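Local coordinates for extracellular protein containing a SCP domain (Bacillus anthracis, PDB 4IFA) that is of unknown function but pairs a CAP-associated N-terminal region with a cysteine-rich secretory protein (SCP) domain and is probably an extracellular factor linked to virulence, at residues V92-A97 against V102-A107; P114-N119 against Y126-L131; R312-N317 against Q334-K339. One frame throughout, in Å; residues are numbered along the deposited sequence. Where two conformers were deposited one is given.

Contact 1 (V92-A97 against V102-A107); sequences VQFGVA and VTAYVA
Val92-Ala97 and Val102-Ala107 run antiparallel as neighbouring strands, their axes 4.5 Å apart at the closest and their directions 169° apart. Gln93 and Tyr105 form a hydrogen-bonded pair: Tyr105 N reaches Gln93 O at 2.8 Å, almost in line with the carbonyl, and Gln93 N returns the bond to Tyr105 O. Further along, Gly95 N gives a nearly straight bond to Thr103 O at 2.8 Å, although the donor stands well above that carbonyl's plane, and Val102 N closes on Gly95 O at 2.9 Å.

Val92, Phe94, Ala104 and Val106 share one face. Here the small Ala104 leaves room beside the Phe94 ring, whose CD1 rests 3.9 Å from Ala104 CB; Val92 CG2 lies over a face of that ring, offset toward its rim, and also meets Val106 CG2 at 4.1 Å. These apolar groups suit a face covered by helices 51-54 and 59-66, where Trp66 packs edge-to-face with Phe94. On the other face Gln93 CG passes Tyr105 CB, while the amide beyond is held by Tyr91 and Gln223. With the Thr103 hydroxyl anti to N (chi1 -171°), its CG2 falls between N and the carbonyl carbon, 3.6 Å from Gly95 CA, where glycine leaves room for it; the hydroxyl bonds to Tyr182 O on the next strand.

Because Val102 and Thr103 both face Gly95, the pairing contains a classic beta bulge, placed near the turn of a beta hairpin inside the seven-stranded antiparallel sheet.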
loop_
_atom_site.group_PDB
_atom_site.type_symbol
_atom_site.label_atom_id
_atom_site.label_comp_id
_atom_site.label_asym_id
_atom_site.label_seq_id
_atom_site.Cartn_x
_atom_site.Cartn_y
_atom_site.Cartn_z
ATOM N N VAL A 92 -5.187 1.384 -9.504
ATOM C CA VAL A 92 -5.848 2.148 -8.480
ATOM C C VAL A 92 -6.784 1.211 -7.716
ATOM O O VAL A 92 -7.280 0.205 -8.267
ATOM C CB VAL A 92 -6.631 3.353 -9.044
ATOM C CG1 VAL A 92 -7.662 2.947 -10.038
ATOM C CG2 VAL A 92 -7.274 4.189 -7.919
ATOM N N GLN A 93 -6.946 1.505 -6.434
ATOM C CA GLN A 93 -7.938 0.799 -5.605
ATOM C C GLN A 93 -8.701 1.849 -4.830
ATOM O O GLN A 93 -8.142 2.822 -4.309
ATOM C CB GLN A 93 -7.254 -0.231 -4.688
ATOM C CG GLN A 93 -6.177 0.326 -3.784
ATOM C CD GLN A 93 -5.433 -0.757 -2.992
ATOM O OE1 GLN A 93 -4.904 -1.689 -3.596
ATOM N NE2 GLN A 93 -5.349 -0.617 -1.664
ATOM N N PHE A 94 -10.024 1.706 -4.831
ATOM C CA PHE A 94 -10.971 2.640 -4.177
ATOM C C PHE A 94 -11.593 1.971 -2.973
ATOM O O PHE A 94 -11.905 0.782 -3.014
ATOM C CB PHE A 94 -12.111 3.039 -5.125
ATOM C CG PHE A 94 -11.695 3.793 -6.364
ATOM C CD1 PHE A 94 -11.720 5.184 -6.383
ATOM C CD2 PHE A 94 -11.290 3.127 -7.512
ATOM C CE1 PHE A 94 -11.382 5.903 -7.523
ATOM C CE2 PHE A 94 -10.944 3.843 -8.671
ATOM C CZ PHE A 94 -10.987 5.230 -8.673
ATOM N N GLY A 95 -11.787 2.718 -1.908
ATOM C CA GLY A 95 -12.471 2.203 -0.716
ATOM C C GLY A 95 -13.890 2.729 -0.681
ATOM O O GLY A 95 -14.115 3.971 -0.719
ATOM N N VAL A 96 -14.859 1.803 -0.587
ATOM C CA VAL A 96 -16.287 2.075 -0.589
ATOM C C VAL A 96 -16.905 1.661 0.747
ATOM O O VAL A 96 -16.753 0.509 1.189
ATOM C CB VAL A 96 -16.951 1.307 -1.762
ATOM C CG1 VAL A 96 -18.439 1.458 -1.754
ATOM C CG2 VAL A 96 -16.396 1.736 -3.118
ATOM N N ALA A 97 -17.650 2.570 1.353
ATOM C CA ALA A 97 -18.338 2.345 2.638
ATOM C C ALA A 97 -19.727 2.885 2.457
ATOM O O ALA A 97 -19.906 4.050 2.093
ATOM C CB ALA A 97 -17.606 3.093 3.770
ATOM N N VAL A 102 -14.788 6.690 -0.074
ATOM C CA VAL A 102 -14.178 7.357 1.072
ATOM C C VAL A 102 -12.649 7.448 1.038
ATOM O O VAL A 102 -12.068 8.235 1.773
ATOM C CB VAL A 102 -14.637 6.705 2.414
ATOM C CG1 VAL A 102 -16.189 6.770 2.534
ATOM C CG2 VAL A 102 -14.126 5.287 2.634
ATOM N N THR A 103 -12.021 6.667 0.176
ATOM C CA THR A 103 -10.562 6.630 0.067
ATOM C C THR A 103 -10.161 6.038 -1.247
ATOM O O THR A 103 -10.974 5.415 -1.923
ATOM C CB THR A 103 -9.980 5.828 1.275
ATOM O OG1 THR A 103 -8.537 5.933 1.348
ATOM C CG2 THR A 103 -10.330 4.366 1.221
ATOM N N ALA A 104 -8.897 6.241 -1.642
ATOM C CA ALA A 104 -8.340 5.568 -2.823
ATOM C C ALA A 104 -6.838 5.566 -2.696
ATOM O O ALA A 104 -6.279 6.475 -2.098
ATOM C CB ALA A 104 -8.756 6.246 -4.152
ATOM N N TYR A 105 -6.209 4.552 -3.268
ATOM C CA TYR A 105 -4.767 4.504 -3.368
ATOM C C TYR A 105 -4.395 4.318 -4.839
ATOM O O TYR A 105 -4.802 3.352 -5.498
ATOM C CB TYR A 105 -4.173 3.358 -2.540
ATOM C CG TYR A 105 -2.670 3.301 -2.660
ATOM C CD1 TYR A 105 -1.897 4.310 -2.144
ATOM C CD2 TYR A 105 -2.016 2.248 -3.325
ATOM C CE1 TYR A 105 -0.515 4.312 -2.250
ATOM C CE2 TYR A 105 -0.601 2.272 -3.443
ATOM C CZ TYR A 105 0.107 3.294 -2.901
ATOM O OH TYR A 105 1.516 3.314 -2.957
ATOM N N VAL A 106 -3.577 5.254 -5.336
ATOM C CA VAL A 106 -3.056 5.284 -6.697
ATOM C C VAL A 106 -1.618 4.834 -6.742
ATOM O O VAL A 106 -0.783 5.381 -6.015
ATOM C CB VAL A 106 -3.139 6.736 -7.268
ATOM C CG1 VAL A 106 -2.485 6.786 -8.657
ATOM C CG2 VAL A 106 -4.592 7.204 -7.313
ATOM N N ALA A 107 -1.323 3.821 -7.572
ATOM C CA ALA A 107 0.062 3.372 -7.804
ATOM C C ALA A 107 0.459 3.372 -9.268
ATOM O O ALA A 107 1.641 3.360 -9.580
ATOM C CB ALA A 107 0.234 1.948 -7.227
#

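Contact 2 (P114-N119 against Y126-L131); sequences PPYYIN and YKKNPL
Lys128 reaches from the end of its helix to Pro115, where NZ donates a hydrogen bond to Pro115 O at 2.8 Å. The ammonium comes in tilted 31° from the carbonyl plane, with a C=O...N angle of 144°. On the way, the aliphatic part of the lysine does separate work: CD lies 3.8 Å from Tyr116 CE1, approaching the ring obliquely, and 4.0 Å from Pro115 CB. A long side chain with a charged tip suits this exposed place, since its methylenes can cover apolar groups while the ammonium is shared between Pro115 O and the carboxylate of Glu120. The bend at chi3 (72°) turns the end of the chain toward Pro115 O.

The tyrosine is framed from its own segment as well. Pro115 CG sits over the centre of one face of the Tyr116 ring, 3.9 Å above its plane, and the peptide bond before Pro115 is cis. At the far end of the ring, a water accepts from Tyr116 OH at 2.7 Å and donates to Asn129 O, bridging the phenol to the backbone. A second water, which donates to Tyr116 OH, also meets Asn129 ND2, but that link is less certain because it belongs to one of two conformers of Asn129.

Farther out, Glu120 forms its salt bridge with Lys128 NZ and accepts a hydrogen bond from Tyr117 N, so one carboxylate ties the lysine to the backbone of 114-119. Pro115 and Lys128 are exposed at the surface, whereas Tyr116 packs inward on Val125 of helix 122-128, Leu177 of strand 176-183 and Val159 of strand 158-161, which Asn129 touches too; here the loop leading into this helix and the helix's C-terminal end meet the seven-stranded sheet.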
loop_
_atom_site.group_PDB
_atom_site.type_symbol
_atom_site.label_atom_id
_atom_site.label_comp_id
_atom_site.label_asym_id
_atom_site.label_seq_id
_atom_site.Cartn_x
_atom_site.Cartn_y
_atom_site.Cartn_z
ATOM N N PRO A 114 -3.302 15.204 -10.554
ATOM C CA PRO A 114 -2.994 16.641 -10.507
ATOM C C PRO A 114 -3.187 17.193 -9.097
ATOM O O PRO A 114 -4.116 16.795 -8.410
ATOM C CB PRO A 114 -3.954 17.248 -11.523
ATOM C CG PRO A 114 -5.119 16.353 -11.546
ATOM C CD PRO A 114 -4.501 14.948 -11.400
ATOM N N PRO A 115 -2.342 18.155 -8.678
ATOM C CA PRO A 115 -1.296 18.854 -9.462
ATOM C C PRO A 115 0.044 18.181 -9.568
ATOM O O PRO A 115 0.984 18.798 -10.052
ATOM C CB PRO A 115 -1.172 20.183 -8.720
ATOM C CG PRO A 115 -1.387 19.736 -7.263
ATOM C CD PRO A 115 -2.437 18.697 -7.300
ATOM N N TYR A 116 0.102 16.897 -9.201
ATOM C CA TYR A 116 1.319 16.128 -9.229
ATOM C C TYR A 116 1.312 15.145 -10.397
ATOM O O TYR A 116 0.355 15.112 -11.185
ATOM C CB TYR A 116 1.493 15.353 -7.910
ATOM C CG TYR A 116 1.202 16.154 -6.671
ATOM C CD1 TYR A 116 2.008 17.217 -6.302
ATOM C CD2 TYR A 116 0.063 15.899 -5.907
ATOM C CE1 TYR A 116 1.709 17.995 -5.162
ATOM C CE2 TYR A 116 -0.230 16.676 -4.784
ATOM C CZ TYR A 116 0.615 17.710 -4.428
ATOM O OH TYR A 116 0.364 18.521 -3.313
ATOM N N TYR A 117 2.398 14.359 -10.499
ATOM C CA TYR A 117 2.441 13.182 -11.378
ATOM C C TYR A 117 3.240 12.104 -10.663
ATOM O O TYR A 117 4.148 12.438 -9.910
ATOM C CB TYR A 117 2.981 13.445 -12.773
ATOM C CG TYR A 117 4.405 13.915 -12.835
ATOM C CD1 TYR A 117 5.423 13.058 -13.145
ATOM C CD2 TYR A 117 4.706 15.251 -12.700
ATOM C CE1 TYR A 117 6.715 13.504 -13.254
ATOM C CE2 TYR A 117 6.002 15.705 -12.798
ATOM C CZ TYR A 117 6.996 14.831 -13.078
ATOM O OH TYR A 117 8.325 15.268 -13.182
ATOM N N ILE A 118 2.917 10.828 -10.902
ATOM C CA ILE A 118 3.698 9.730 -10.326
ATOM C C ILE A 118 5.050 9.814 -11.015
ATOM O O ILE A 118 5.119 9.858 -12.251
ATOM C CB ILE A 118 3.009 8.378 -10.559
ATOM C CG1 ILE A 118 1.641 8.330 -9.875
ATOM C CG2 ILE A 118 3.891 7.235 -10.108
ATOM C CD1 ILE A 118 1.658 8.373 -8.332
ATOM N N ASN A 119 6.124 9.877 -10.195
ATOM C CA ASN A 119 7.549 10.013 -10.531
ATOM C C ASN A 119 8.068 11.422 -10.191
ATOM O O ASN A 119 9.275 11.657 -10.253
ATOM C CB ASN A 119 7.894 9.781 -12.018
ATOM C CG ASN A 119 7.562 8.406 -12.547
ATOM O OD1 ASN A 119 7.341 7.480 -11.800
ATOM N ND2 ASN A 119 7.563 8.296 -13.894
ATOM N N TYR A 126 6.881 19.741 -3.080
ATOM C CA TYR A 126 6.835 20.606 -1.914
ATOM C C TYR A 126 6.586 22.022 -2.294
ATOM O O TYR A 126 5.726 22.660 -1.722
ATOM C CB TYR A 126 8.169 20.538 -1.146
ATOM C CG TYR A 126 8.164 21.310 0.160
ATOM C CD1 TYR A 126 8.015 20.673 1.384
ATOM C CD2 TYR A 126 8.327 22.675 0.165
ATOM C CE1 TYR A 126 8.017 21.408 2.571
ATOM C CE2 TYR A 126 8.309 23.408 1.332
ATOM C CZ TYR A 126 8.136 22.765 2.530
ATOM O OH TYR A 126 8.164 23.560 3.678
ATOM N N LYS A 127 7.347 22.475 -3.284
ATOM C CA LYS A 127 7.357 23.872 -3.679
ATOM C C LYS A 127 5.992 24.375 -4.039
ATOM O O LYS A 127 5.664 25.539 -3.755
ATOM C CB LYS A 127 8.277 24.043 -4.879
ATOM C CG LYS A 127 8.732 25.453 -5.109
ATOM C CD LYS A 127 9.624 25.522 -6.323
ATOM C CE LYS A 127 10.910 24.731 -6.151
ATOM N NZ LYS A 127 11.773 24.863 -7.345
ATOM N N LYS A 128 5.186 23.531 -4.674
ATOM C CA LYS A 128 3.881 23.989 -5.142
ATOM C C LYS A 128 2.873 24.105 -3.991
ATOM O O LYS A 128 1.889 24.850 -4.105
ATOM C CB LYS A 128 3.366 23.159 -6.371
ATOM C CG LYS A 128 2.886 21.774 -6.098
ATOM C CD LYS A 128 2.537 20.972 -7.385
ATOM C CE LYS A 128 3.775 20.551 -8.209
ATOM N NZ LYS A 128 3.557 19.805 -9.513
ATOM N N ASN A 129 3.124 23.393 -2.890
ATOM C CA ASN A 129 2.263 23.459 -1.706
ATOM C C ASN A 129 3.014 22.912 -0.494
ATOM O O ASN A 129 2.892 21.715 -0.164
ATOM C CB ASN A 129 0.979 22.652 -1.916
ATOM C CG ASN A 129 -0.124 23.054 -0.947
ATOM O OD1 ASN A 129 0.088 23.882 -0.053
ATOM N ND2 ASN A 129 -1.315 22.488 -1.131
ATOM N N PRO A 130 3.813 23.777 0.164
ATOM C CA PRO A 130 4.609 23.357 1.325
ATOM C C PRO A 130 3.875 22.424 2.295
ATOM O O PRO A 130 2.749 22.714 2.715
ATOM C CB PRO A 130 4.993 24.686 1.977
ATOM C CG PRO A 130 5.113 25.626 0.809
ATOM C CD PRO A 130 4.000 25.217 -0.123
ATOM N N LEU A 131 4.574 21.344 2.649
ATOM C CA LEU A 131 4.103 20.231 3.458
ATOM C C LEU A 131 4.303 20.514 4.930
ATOM O O LEU A 131 5.405 20.866 5.334
ATOM C CB LEU A 131 4.913 19.009 3.063
ATOM C CG LEU A 131 4.873 18.740 1.569
ATOM C CD1 LEU A 131 5.892 17.691 1.150
ATOM C CD2 LEU A 131 3.454 18.365 1.170
HETATM O O HOH W 1 2.590 19.562 -2.091
HETATM O O HOH W 2 -1.575 20.688 -3.421
#

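Contact 3 (R312-N317 against Q334-K339); sequences RKNLLN and QNFIRK
The last turn of helix 309-315 comes up against strand 331-338, with Asn314 and Phe336 as the nearest pair, their CA atoms 7.5 Å apart. This spacing is bridged mainly by the Phe336 ring, which meets side chains and one backbone carbonyl. The helix ends here: Leu316 is the first residue to leave helical backbone angles, while its N still bonds to Arg312 O.

Phe336 has the largest share of the contact. Its CG lies anti to the carbonyl carbon (chi1 -63°), and the ring extends from the strand toward the helix. Asn314 CB meets Phe336 CE2 at 3.7 Å, and Asn314 O stands over one face of the ring, offset toward its rim, with 3.8 Å between Asn314 O and Phe336 CE1. Leu315 comes from another side: its CD2 methyl lies near the plane of the ring, at the edge, 4.0 Å from Phe336 CZ. A flat ring suits this place by shape, fitting between strand and last turn in van der Waals contact only.

The same Leu315 methyl also touches Gln334, two residues earlier on the strand, lying 3.7 Å from Gln334 NE2, with the two side chains crossing at about a right angle. Beyond this touch Gln334 is buried against Leu302 and Trp305 of helix 298-306.

Asn290, on the neighbouring strand 286-293, bonds to both polar side chains: its ND2 donates to Gln334 OE1 and its OD1 accepts from Asn314 ND2. This is helix-on-sheet packing in the alpha/beta SCP domain, helix 309-315 lying against the mixed sheet that includes strands 322-328, 331-338 and 286-293. The chemistry implies a mostly buried interface in which Phe336 and Leu315 supply the apolar contact, while Gln334 OE1 and Asn314 ND2 are each paired with Asn290.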
loop_
_atom_site.group_PDB
_atom_site.type_symbol
_atom_site.label_atom_id
_atom_site.label_comp_id
_atom_site.label_asym_id
_atom_site.label_seq_id
_atom_site.Cartn_x
_atom_site.Cartn_y
_atom_site.Cartn_z
ATOM N N ARG A 312 14.656 -3.184 0.773
ATOM C CA ARG A 312 14.712 -2.769 -0.631
ATOM C C ARG A 312 15.575 -3.693 -1.469
ATOM O O ARG A 312 15.263 -3.979 -2.624
ATOM C CB ARG A 312 15.213 -1.319 -0.703
ATOM C CG ARG A 312 15.288 -0.692 -2.085
ATOM C CD ARG A 312 16.013 0.649 -1.940
ATOM N NE ARG A 312 16.014 1.438 -3.177
ATOM C CZ ARG A 312 14.971 2.153 -3.585
ATOM N NH1 ARG A 312 13.826 2.164 -2.898
ATOM N NH2 ARG A 312 15.043 2.846 -4.711
ATOM N N LYS A 313 16.691 -4.162 -0.896
ATOM C CA LYS A 313 17.554 -5.111 -1.595
ATOM C C LYS A 313 16.748 -6.336 -2.054
ATOM O O LYS A 313 16.951 -6.802 -3.173
ATOM C CB LYS A 313 18.796 -5.508 -0.759
ATOM C CG LYS A 313 19.797 -4.371 -0.621
ATOM C CD LYS A 313 21.127 -4.720 0.016
ATOM C CE LYS A 313 21.919 -3.405 0.266
ATOM N NZ LYS A 313 22.003 -2.485 -0.919
ATOM N N ASN A 314 15.833 -6.859 -1.212
ATOM C CA ASN A 314 15.049 -8.013 -1.626
ATOM C C ASN A 314 14.046 -7.639 -2.714
ATOM O O ASN A 314 13.920 -8.339 -3.723
ATOM C CB ASN A 314 14.319 -8.661 -0.452
ATOM C CG ASN A 314 15.232 -9.376 0.494
ATOM O OD1 ASN A 314 16.203 -10.037 0.074
ATOM N ND2 ASN A 314 14.922 -9.276 1.775
ATOM N N LEU A 315 13.385 -6.487 -2.550
ATOM C CA LEU A 315 12.451 -6.018 -3.573
ATOM C C LEU A 315 13.069 -5.917 -4.941
ATOM O O LEU A 315 12.452 -6.227 -5.947
ATOM C CB LEU A 315 11.904 -4.638 -3.205
ATOM C CG LEU A 315 10.980 -4.597 -1.998
ATOM C CD1 LEU A 315 10.722 -3.129 -1.594
ATOM C CD2 LEU A 315 9.631 -5.291 -2.198
ATOM N N LEU A 316 14.326 -5.484 -4.983
ATOM C CA LEU A 316 14.992 -5.158 -6.248
ATOM C C LEU A 316 15.964 -6.221 -6.745
ATOM O O LEU A 316 16.707 -5.995 -7.691
ATOM C CB LEU A 316 15.711 -3.793 -6.146
ATOM C CG LEU A 316 14.838 -2.596 -5.778
ATOM C CD1 LEU A 316 15.643 -1.305 -5.802
ATOM C CD2 LEU A 316 13.611 -2.507 -6.661
ATOM N N ASN A 317 15.932 -7.407 -6.138
ATOM C CA ASN A 317 16.865 -8.453 -6.535
ATOM C C ASN A 317 16.397 -9.159 -7.782
ATOM O O ASN A 317 15.384 -9.843 -7.767
ATOM C CB ASN A 317 17.060 -9.446 -5.385
ATOM C CG ASN A 317 18.208 -10.417 -5.638
ATOM O OD1 ASN A 317 18.726 -10.546 -6.757
ATOM N ND2 ASN A 317 18.634 -11.093 -4.574
ATOM N N GLN A 334 6.900 -11.056 3.430
ATOM C CA GLN A 334 7.207 -11.430 2.048
ATOM C C GLN A 334 8.262 -12.510 2.086
ATOM O O GLN A 334 9.315 -12.324 2.723
ATOM C CB GLN A 334 7.799 -10.258 1.264
ATOM C CG GLN A 334 6.845 -9.142 0.922
ATOM C CD GLN A 334 7.530 -7.981 0.218
ATOM O OE1 GLN A 334 8.611 -7.540 0.618
ATOM N NE2 GLN A 334 6.912 -7.480 -0.869
ATOM N N ASN A 335 8.029 -13.599 1.347
ATOM C CA ASN A 335 9.049 -14.614 1.115
ATOM C C ASN A 335 9.282 -14.677 -0.398
ATOM O O ASN A 335 8.403 -15.020 -1.195
ATOM C CB ASN A 335 8.707 -15.978 1.717
ATOM C CG ASN A 335 8.878 -16.035 3.228
ATOM O OD1 ASN A 335 9.371 -15.072 3.897
ATOM N ND2 ASN A 335 8.462 -17.155 3.793
ATOM N N PHE A 336 10.500 -14.312 -0.793
ATOM C CA PHE A 336 10.935 -14.282 -2.177
ATOM C C PHE A 336 11.689 -15.573 -2.449
ATOM O O PHE A 336 12.452 -16.047 -1.600
ATOM C CB PHE A 336 11.929 -13.115 -2.408
ATOM C CG PHE A 336 11.376 -11.737 -2.183
ATOM C CD1 PHE A 336 10.899 -11.008 -3.257
ATOM C CD2 PHE A 336 11.365 -11.167 -0.920
ATOM C CE1 PHE A 336 10.401 -9.738 -3.076
ATOM C CE2 PHE A 336 10.839 -9.903 -0.719
ATOM C CZ PHE A 336 10.366 -9.193 -1.811
ATOM N N ILE A 337 11.506 -16.138 -3.641
ATOM C CA ILE A 337 12.247 -17.331 -4.048
ATOM C C ILE A 337 12.720 -17.247 -5.483
ATOM O O ILE A 337 12.255 -16.434 -6.288
ATOM C CB ILE A 337 11.442 -18.645 -3.893
ATOM C CG1 ILE A 337 10.146 -18.598 -4.722
ATOM C CG2 ILE A 337 11.085 -18.887 -2.383
ATOM C CD1 ILE A 337 9.462 -19.980 -4.822
ATOM N N ARG A 338 13.738 -18.053 -5.754
ATOM C CA ARG A 338 14.228 -18.296 -7.090
ATOM C C ARG A 338 14.040 -19.771 -7.358
ATOM O O ARG A 338 14.498 -20.616 -6.575
ATOM C CB ARG A 338 15.727 -17.973 -7.266
ATOM C CG ARG A 338 16.229 -18.286 -8.672
ATOM C CD ARG A 338 17.705 -17.975 -8.808
ATOM N NE ARG A 338 18.226 -18.293 -10.127
ATOM C CZ ARG A 338 18.238 -17.483 -11.179
ATOM N NH1 ARG A 338 17.703 -16.262 -11.099
ATOM N NH2 ARG A 338 18.766 -17.904 -12.319
ATOM N N LYS A 339 13.389 -20.098 -8.450
ATOM C CA LYS A 339 13.358 -21.488 -8.875
ATOM C C LYS A 339 13.344 -21.567 -10.395
ATOM O O LYS A 339 13.319 -20.539 -11.075
ATOM C CB LYS A 339 12.231 -22.275 -8.208
ATOM C CG LYS A 339 10.860 -21.709 -8.477
ATOM C CD LYS A 339 9.795 -22.549 -7.830
ATOM C CE LYS A 339 8.406 -22.026 -8.131
ATOM N NZ LYS A 339 7.385 -22.915 -7.501
ATOM O OXT LYS A 339 13.440 -22.678 -10.953
#

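Overall arrangement
The three contacts follow one another along the chain without overlapping. Contacts 1 and 2 belong to the CAP-associated N-terminal region: their centres are 20 Å apart, their nearest atoms about 4 Å, and the chain runs from strand 100-106 of the first into helix 122-128 of the second. One is buried in the seven-stranded sheet, the other sits at the surface. Contact 3 lies in the cysteine-rich secretory protein (SCP) domain, across the chain's centre from contact 1, with centres 27 Å apart; from contact 2 the centres are 31 Å apart. Gln223 of helix 210-234 bonds to contact 1, and Thr228 and Ile231 of that helix pack on 312-317, so one long helix borders both.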